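Local coordinates for bromo domain-containing protein (Trypanosoma brucei brucei, PDB 5K29) that is of unknown function but carries, in this piece of a longer chain, a bromodomain, a fold that in relatives reads acetylated lysine, at residues A[13-18]-A[72-77]; A[20-25]-A[110-115]; A[54-59]-A[79-84]. All blocks are in the same frame, centred on the assembly; numbering follows the deposited sequence. Where two conformers were deposited one is given.

Contact 1 (A[13-18]-A[72-77])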
# COMPACT_ATOMS: atom_id res chain seq x y z
N GLU A 13 12.79 -2.12 7.41
CA GLU A 13 11.99 -2.61 8.55
C GLU A 13 10.68 -1.82 8.74
O GLU A 13 9.63 -2.42 9.00
CB GLU A 13 12.82 -2.61 9.85
N GLU A 14 10.74 -0.48 8.56
CA GLU A 14 9.57 0.41 8.69
C GLU A 14 8.62 0.26 7.52
O GLU A 14 7.40 0.32 7.71
CB GLU A 14 10.00 1.87 8.92
CG GLU A 14 10.63 2.10 10.29
CD GLU A 14 11.00 3.52 10.66
OE1 GLU A 14 10.50 4.46 10.01
OE2 GLU A 14 11.78 3.69 11.63
N MET A 15 9.16 0.04 6.31
CA MET A 15 8.37 -0.18 5.08
C MET A 15 7.65 -1.51 5.13
O MET A 15 6.49 -1.58 4.76
CB MET A 15 9.24 -0.06 3.81
CG MET A 15 9.91 1.30 3.65
SD MET A 15 8.75 2.59 3.14
CE MET A 15 8.23 3.23 4.71
N VAL A 16 8.32 -2.54 5.65
CA VAL A 16 7.72 -3.87 5.81
C VAL A 16 6.57 -3.79 6.82
O VAL A 16 5.46 -4.22 6.51
CB VAL A 16 8.78 -4.95 6.18
CG1 VAL A 16 8.11 -6.29 6.50
CG2 VAL A 16 9.79 -5.12 5.06
N SER A 17 6.82 -3.16 7.98
CA SER A 17 5.82 -2.94 9.02
C SER A 17 4.67 -2.09 8.49
O SER A 17 3.52 -2.39 8.81
CB SER A 17 6.45 -2.28 10.24
OG SER A 17 5.47 -1.72 11.09
N LEU A 18 4.98 -1.08 7.65
CA LEU A 18 3.94 -0.23 7.04
C LEU A 18 3.07 -1.06 6.11
O LEU A 18 1.85 -1.04 6.27
CB LEU A 18 4.51 1.03 6.34
CG LEU A 18 3.46 1.90 5.62
CD1 LEU A 18 2.38 2.43 6.62
CD2 LEU A 18 4.13 3.05 4.89
N VAL A 72 9.91 10.55 -0.69
CA VAL A 72 9.46 11.32 0.49
C VAL A 72 7.96 11.05 0.76
O VAL A 72 7.55 10.85 1.91
CB VAL A 72 9.70 12.84 0.31
CG1 VAL A 72 9.38 13.61 1.59
CG2 VAL A 72 11.12 13.14 -0.15
N GLN A 73 7.17 11.05 -0.34
CA GLN A 73 5.73 10.88 -0.34
C GLN A 73 5.26 9.44 -0.63
O GLN A 73 4.06 9.22 -0.78
CB GLN A 73 5.10 11.86 -1.34
CG GLN A 73 4.81 13.22 -0.72
CD GLN A 73 3.65 13.88 -1.42
OE1 GLN A 73 3.73 14.24 -2.60
NE2 GLN A 73 2.53 14.01 -0.70
N LEU A 74 6.20 8.47 -0.63
CA LEU A 74 5.94 7.04 -0.86
C LEU A 74 5.12 6.82 -2.17
O LEU A 74 4.18 6.04 -2.22
CB LEU A 74 5.31 6.35 0.39
CG LEU A 74 6.19 6.40 1.67
CD1 LEU A 74 5.39 6.09 2.93
CD2 LEU A 74 7.37 5.47 1.54
N THR A 75 5.53 7.54 -3.21
CA THR A 75 4.96 7.52 -4.56
C THR A 75 4.86 6.08 -5.13
O THR A 75 3.77 5.68 -5.57
CB THR A 75 5.79 8.46 -5.46
OG1 THR A 75 5.80 9.75 -4.86
CG2 THR A 75 5.25 8.58 -6.86
N THR A 76 5.96 5.31 -5.09
CA THR A 76 5.99 3.94 -5.63
C THR A 76 4.98 3.01 -4.92
O THR A 76 4.25 2.29 -5.60
CB THR A 76 7.41 3.38 -5.64
OG1 THR A 76 8.24 4.33 -6.28
CG2 THR A 76 7.51 2.06 -6.42
N LEU A 77 4.97 3.04 -3.57
CA LEU A 77 4.07 2.26 -2.73
C LEU A 77 2.62 2.61 -3.05
O LEU A 77 1.81 1.71 -3.22
CB LEU A 77 4.38 2.44 -1.22
CG LEU A 77 3.39 1.79 -0.21
CD1 LEU A 77 3.28 0.27 -0.40
CD2 LEU A 77 3.83 2.06 1.24
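Met15 and Leu18, one turn apart on helix 12-21, meet Leu74 and Leu77 at the start of helix 75-92 in a wholly apolar contact inside the bromodomain helical bundle. Leu74 gives one methyl to each of its two partners. Its CD2 points at the thioether of Met15, with SD 3.6 Å from Leu74 CD2, and the methyl CE of Met15 follows at 4.0 Å from the same CD2. The other branch, Leu74 CD1, comes tip to tip with CD2 of Leu18 at 3.8 Å.

The methionine gets there by folding. Its CG lies beside the backbone N (chi1 -60°), and further bends at chi2 and chi3 turn the sulfur and CE toward Leu74, although the CB itself does not aim at that segment. In Leu18, CG extends opposite the backbone N, chi1 177°, which carries CD2 across to Leu74. That one methyl serves two partners, since Leu18 CD2 also lies 3.8 Å from Leu77 CD2, the two leucines meeting at a slant. Leu74, at the N-cap position, points its CB toward helix 12-21 and so enters the core where helix 75-92 begins, one turn ahead of Leu77.

All four side chains are buried, and no hydrogen bond links the segments. Tyr116 of helix 97-122 touches Met15, Leu18 and Leu74, while Ile113 of the same helix packs on Leu74. From the loops, Tyr10 lies against Met15 and Leu74, and Tyr68 against Leu77; Ala63 places helix 53-64 beside Met15, so that all four helices meet around this contact.

Contact 2 (A[20-25]-A[110-115])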
# COMPACT_ATOMS: atom_id res chain seq x y z
N ARG A 20 2.70 -4.33 6.25
CA ARG A 20 2.03 -5.27 7.15
C ARG A 20 0.79 -4.64 7.82
O ARG A 20 -0.23 -5.32 7.92
CB ARG A 20 3.00 -5.80 8.23
CG ARG A 20 2.34 -6.57 9.40
CD ARG A 20 1.62 -7.84 8.97
NE ARG A 20 0.55 -8.24 9.89
CZ ARG A 20 0.71 -9.06 10.92
NH1 ARG A 20 -0.32 -9.38 11.69
NH2 ARG A 20 1.91 -9.57 11.19
N SER A 21 0.86 -3.34 8.22
CA SER A 21 -0.26 -2.65 8.86
C SER A 21 -1.48 -2.53 7.92
O SER A 21 -2.60 -2.40 8.39
CB SER A 21 0.18 -1.29 9.42
OG SER A 21 0.41 -0.32 8.41
N LEU A 22 -1.26 -2.65 6.60
CA LEU A 22 -2.35 -2.60 5.60
C LEU A 22 -3.14 -3.94 5.60
O LEU A 22 -4.18 -4.04 4.96
CB LEU A 22 -1.82 -2.27 4.20
CG LEU A 22 -0.84 -1.08 4.05
CD1 LEU A 22 -0.41 -0.90 2.62
CD2 LEU A 22 -1.46 0.24 4.54
N ASP A 23 -2.62 -4.95 6.32
CA ASP A 23 -3.24 -6.26 6.42
C ASP A 23 -4.34 -6.27 7.49
O ASP A 23 -4.05 -6.13 8.69
CB ASP A 23 -2.18 -7.35 6.70
CG ASP A 23 -2.75 -8.75 6.83
OD1 ASP A 23 -3.60 -9.13 5.98
OD2 ASP A 23 -2.35 -9.47 7.78
N ARG A 24 -5.59 -6.42 7.05
CA ARG A 24 -6.77 -6.46 7.93
C ARG A 24 -7.67 -7.65 7.58
O ARG A 24 -7.95 -7.87 6.39
CB ARG A 24 -7.55 -5.14 7.86
N PRO A 25 -7.66 -8.64 8.50
CA PRO A 25 -8.52 -9.83 8.32
C PRO A 25 -9.96 -9.62 8.79
O PRO A 25 -10.32 -8.58 9.34
CB PRO A 25 -7.81 -10.90 9.15
N MET A 110 -4.16 4.46 1.85
CA MET A 110 -3.63 5.81 1.63
C MET A 110 -3.56 6.57 2.98
O MET A 110 -2.57 7.25 3.23
CB MET A 110 -4.47 6.59 0.60
CG MET A 110 -4.47 5.97 -0.79
SD MET A 110 -2.80 5.68 -1.43
CE MET A 110 -3.15 4.59 -2.73
N GLY A 111 -4.56 6.37 3.85
CA GLY A 111 -4.65 6.96 5.18
C GLY A 111 -3.48 6.54 6.05
O GLY A 111 -2.82 7.40 6.64
N LYS A 112 -3.15 5.23 6.06
CA LYS A 112 -2.02 4.66 6.83
C LYS A 112 -0.67 5.12 6.28
O LYS A 112 0.26 5.39 7.04
CB LYS A 112 -2.08 3.12 6.86
CG LYS A 112 -3.06 2.55 7.88
CD LYS A 112 -2.29 1.92 9.03
CE LYS A 112 -3.14 1.59 10.23
NZ LYS A 112 -3.91 0.33 10.04
N ILE A 113 -0.58 5.24 4.96
CA ILE A 113 0.63 5.70 4.27
C ILE A 113 0.87 7.17 4.61
O ILE A 113 2.00 7.52 4.94
CB ILE A 113 0.57 5.40 2.72
CG1 ILE A 113 0.60 3.85 2.46
CG2 ILE A 113 1.73 6.10 2.00
CD1 ILE A 113 0.05 3.34 1.06
N ASP A 114 -0.19 8.00 4.60
CA ASP A 114 -0.05 9.43 4.92
C ASP A 114 0.24 9.68 6.39
O ASP A 114 1.01 10.60 6.71
CB ASP A 114 -1.25 10.26 4.45
CG ASP A 114 -1.40 10.37 2.93
OD1 ASP A 114 -0.35 10.37 2.22
OD2 ASP A 114 -2.56 10.51 2.46
N ALA A 115 -0.35 8.87 7.29
CA ALA A 115 -0.14 8.96 8.74
C ALA A 115 1.31 8.57 9.02
O ALA A 115 1.92 9.16 9.90
CB ALA A 115 -1.07 8.02 9.47
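In the left-handed four-helix bundle of a bromodomain, this contact joins the C-terminal end of helix 12-21, and the turn that leaves it, to the last helix, 97-122. Lys112 carries most of it from the side of the last helix. Its chain runs past Leu22 in the opposite sense, so the two side chains lie alongside one another: the methyl CD2 of Leu22 rests 3.7 Å from Lys112 CB, at the root of the lysine. Leu22 starts with CG beside its backbone N (chi1 -48°), and its end comes closer to the last helix than its CB does.

Farther out, the CD methylene of Lys112 lies against Ser21, 3.6 Å from Ser21 OG, a contact of hydroxyl with aliphatic carbon, while the polar partner of that hydroxyl is the carbonyl oxygen of Leu18 on the preceding helical turn. The short arm of Ser21 is tucked between its own N and carbonyl carbon at chi1 73°, which brings OG back toward Leu18.

The lysine is bent rather than extended, at chi2 and again at chi4. Leu22 is buried, whereas Ser21 and Lys112 are partly exposed, consistent with an apolar end toward the core and the ammonium nearer solvent. There the last bend turns Lys112 NZ to the backbone of Ser21, where it gives a weak hydrogen bond to Ser21 O at 3.4 Å.

Contact 3 (A[54-59]-A[79-84])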
# COMPACT_ATOMS: atom_id res chain seq x y z
N CYS A 54 -2.12 -12.30 -0.66
CA CYS A 54 -0.97 -12.60 -1.52
C CYS A 54 -0.48 -11.33 -2.25
O CYS A 54 0.73 -11.17 -2.43
CB CYS A 54 -1.25 -13.75 -2.49
SG CYS A 54 -0.97 -15.40 -1.78
N ASP A 55 -1.40 -10.40 -2.61
CA ASP A 55 -1.06 -9.07 -3.22
C ASP A 55 -0.30 -8.24 -2.19
O ASP A 55 0.72 -7.65 -2.52
CB ASP A 55 -2.32 -8.31 -3.66
CG ASP A 55 -3.00 -8.93 -4.87
OD1 ASP A 55 -2.26 -9.37 -5.81
OD2 ASP A 55 -4.26 -9.00 -4.89
N LEU A 56 -0.75 -8.26 -0.93
CA LEU A 56 -0.09 -7.52 0.14
C LEU A 56 1.24 -8.15 0.58
O LEU A 56 2.14 -7.43 1.01
CB LEU A 56 -1.03 -7.29 1.34
CG LEU A 56 -2.20 -6.33 1.09
CD1 LEU A 56 -3.15 -6.33 2.27
CD2 LEU A 56 -1.69 -4.87 0.76
N ALA A 57 1.35 -9.49 0.46
CA ALA A 57 2.58 -10.23 0.78
C ALA A 57 3.64 -9.92 -0.28
O ALA A 57 4.82 -9.86 0.05
CB ALA A 57 2.30 -11.74 0.83
N THR A 58 3.22 -9.68 -1.55
CA THR A 58 4.10 -9.29 -2.65
C THR A 58 4.64 -7.87 -2.35
O THR A 58 5.84 -7.64 -2.43
CB THR A 58 3.34 -9.38 -4.00
OG1 THR A 58 3.01 -10.74 -4.25
CG2 THR A 58 4.17 -8.86 -5.17
N ALA A 59 3.75 -6.94 -1.96
CA ALA A 59 4.16 -5.58 -1.61
C ALA A 59 5.16 -5.61 -0.42
O ALA A 59 6.13 -4.86 -0.45
CB ALA A 59 2.94 -4.74 -1.25
N GLU A 79 1.51 3.90 -5.89
CA GLU A 79 1.28 3.42 -7.27
C GLU A 79 0.91 1.95 -7.22
O GLU A 79 -0.12 1.58 -7.75
CB GLU A 79 2.54 3.53 -8.12
CG GLU A 79 2.76 4.86 -8.79
CD GLU A 79 4.12 4.97 -9.46
OE1 GLU A 79 4.72 3.92 -9.77
OE2 GLU A 79 4.58 6.11 -9.67
N ASP A 80 1.70 1.13 -6.50
CA ASP A 80 1.46 -0.31 -6.37
C ASP A 80 0.08 -0.62 -5.85
O ASP A 80 -0.57 -1.51 -6.38
CB ASP A 80 2.53 -0.93 -5.46
CG ASP A 80 3.88 -1.09 -6.12
OD1 ASP A 80 4.06 -0.58 -7.26
OD2 ASP A 80 4.75 -1.73 -5.51
N ILE A 81 -0.40 0.12 -4.85
CA ILE A 81 -1.73 -0.04 -4.29
C ILE A 81 -2.77 0.31 -5.36
O ILE A 81 -3.71 -0.46 -5.53
CB ILE A 81 -1.94 0.79 -2.99
CG1 ILE A 81 -0.93 0.41 -1.85
CG2 ILE A 81 -3.42 0.72 -2.49
CD1 ILE A 81 -0.99 -1.04 -1.33
N ARG A 82 -2.64 1.47 -6.03
CA ARG A 82 -3.61 1.91 -7.05
C ARG A 82 -3.68 0.94 -8.19
O ARG A 82 -4.78 0.63 -8.66
CB ARG A 82 -3.32 3.34 -7.52
CG ARG A 82 -3.69 4.35 -6.43
CD ARG A 82 -3.61 5.77 -6.86
NE ARG A 82 -4.09 6.63 -5.78
CZ ARG A 82 -3.37 7.57 -5.21
NH1 ARG A 82 -3.88 8.29 -4.22
NH2 ARG A 82 -2.13 7.81 -5.62
N LEU A 83 -2.53 0.39 -8.59
CA LEU A 83 -2.45 -0.59 -9.66
C LEU A 83 -3.16 -1.88 -9.30
O LEU A 83 -3.85 -2.43 -10.16
CB LEU A 83 -1.00 -0.87 -10.13
CG LEU A 83 -0.14 0.27 -10.71
CD1 LEU A 83 1.08 -0.28 -11.46
CD2 LEU A 83 -0.92 1.17 -11.69
N MET A 84 -3.03 -2.36 -8.03
CA MET A 84 -3.69 -3.60 -7.56
C MET A 84 -5.19 -3.34 -7.56
O MET A 84 -5.97 -4.16 -8.01
CB MET A 84 -3.30 -3.93 -6.11
CG MET A 84 -1.92 -4.53 -5.90
SD MET A 84 -1.25 -4.48 -4.16
CE MET A 84 -2.60 -4.06 -3.25
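Leu56 and Met84 cross at about a right angle between two nearly antiparallel helices of the bromodomain bundle, 53-64 and 75-92. Their short segments run at 158° to each other with axes 11.3 Å apart at closest approach, so the gap is bridged by side chains rather than by backbones. Met84 does most of the reaching. Its CG stands beside the backbone N (chi1 -77°), the chain runs straight on to the sulfur, and a nearly eclipsed chi3 of 12°, an unfavourable torsion, swings the methyl CE to 4.2 Å from Leu56 CD2.

The sulfur at that bend has a different neighbour: Met84 SD lies 4.0 Å from Asp55 CB, against the aliphatic base of the aspartate. Sulfur and terminal methyl thus rest on consecutive residues, Asp55 and Leu56. Leu56 sends its CD2 forward although its CB is not aimed at helix 75-92, and the same methyl makes a looser touch with Ile81 CD1 at 4.4 Å.

No hydrogen bond crosses between the segments. On helix 53-64, Cys54 O accepts hydrogen bonds from Thr58 N and Thr58 OG1, which come from opposite faces of its carbonyl plane. Toward the core, Phe105 of helix 97-122 packs on Leu56, and Met110 of that helix on Ile81. Leu22, in the turn after helix 12-21, also reaches Ile81, and Pro51, in the loop before helix 53-64, touches Met84.

In the fold
The three contacts tie all four helices of the bromodomain bundle together, with centres 10 to 12 Å apart. Contact 1 joins helix 12-21 to helix 75-92, contact 2 links the end of helix 12-21 to helix 97-122, and contact 3 pairs helices 53-64 and 75-92. Along the chain contact 1 crosses each of the others, while contact 3 falls between the two segments of contact 2. Contacts 1 and 2 touch where Leu18 meets the backbone of Lys112 and Leu77 meets Ile113; contacts 2 and 3 touch where Leu56 meets Leu22 O and Met110 meets Arg82. Contacts 1 and 3 do not touch, and adjoin only in sequence. Together they are consistent with a shared, largely apolar core within the bundle.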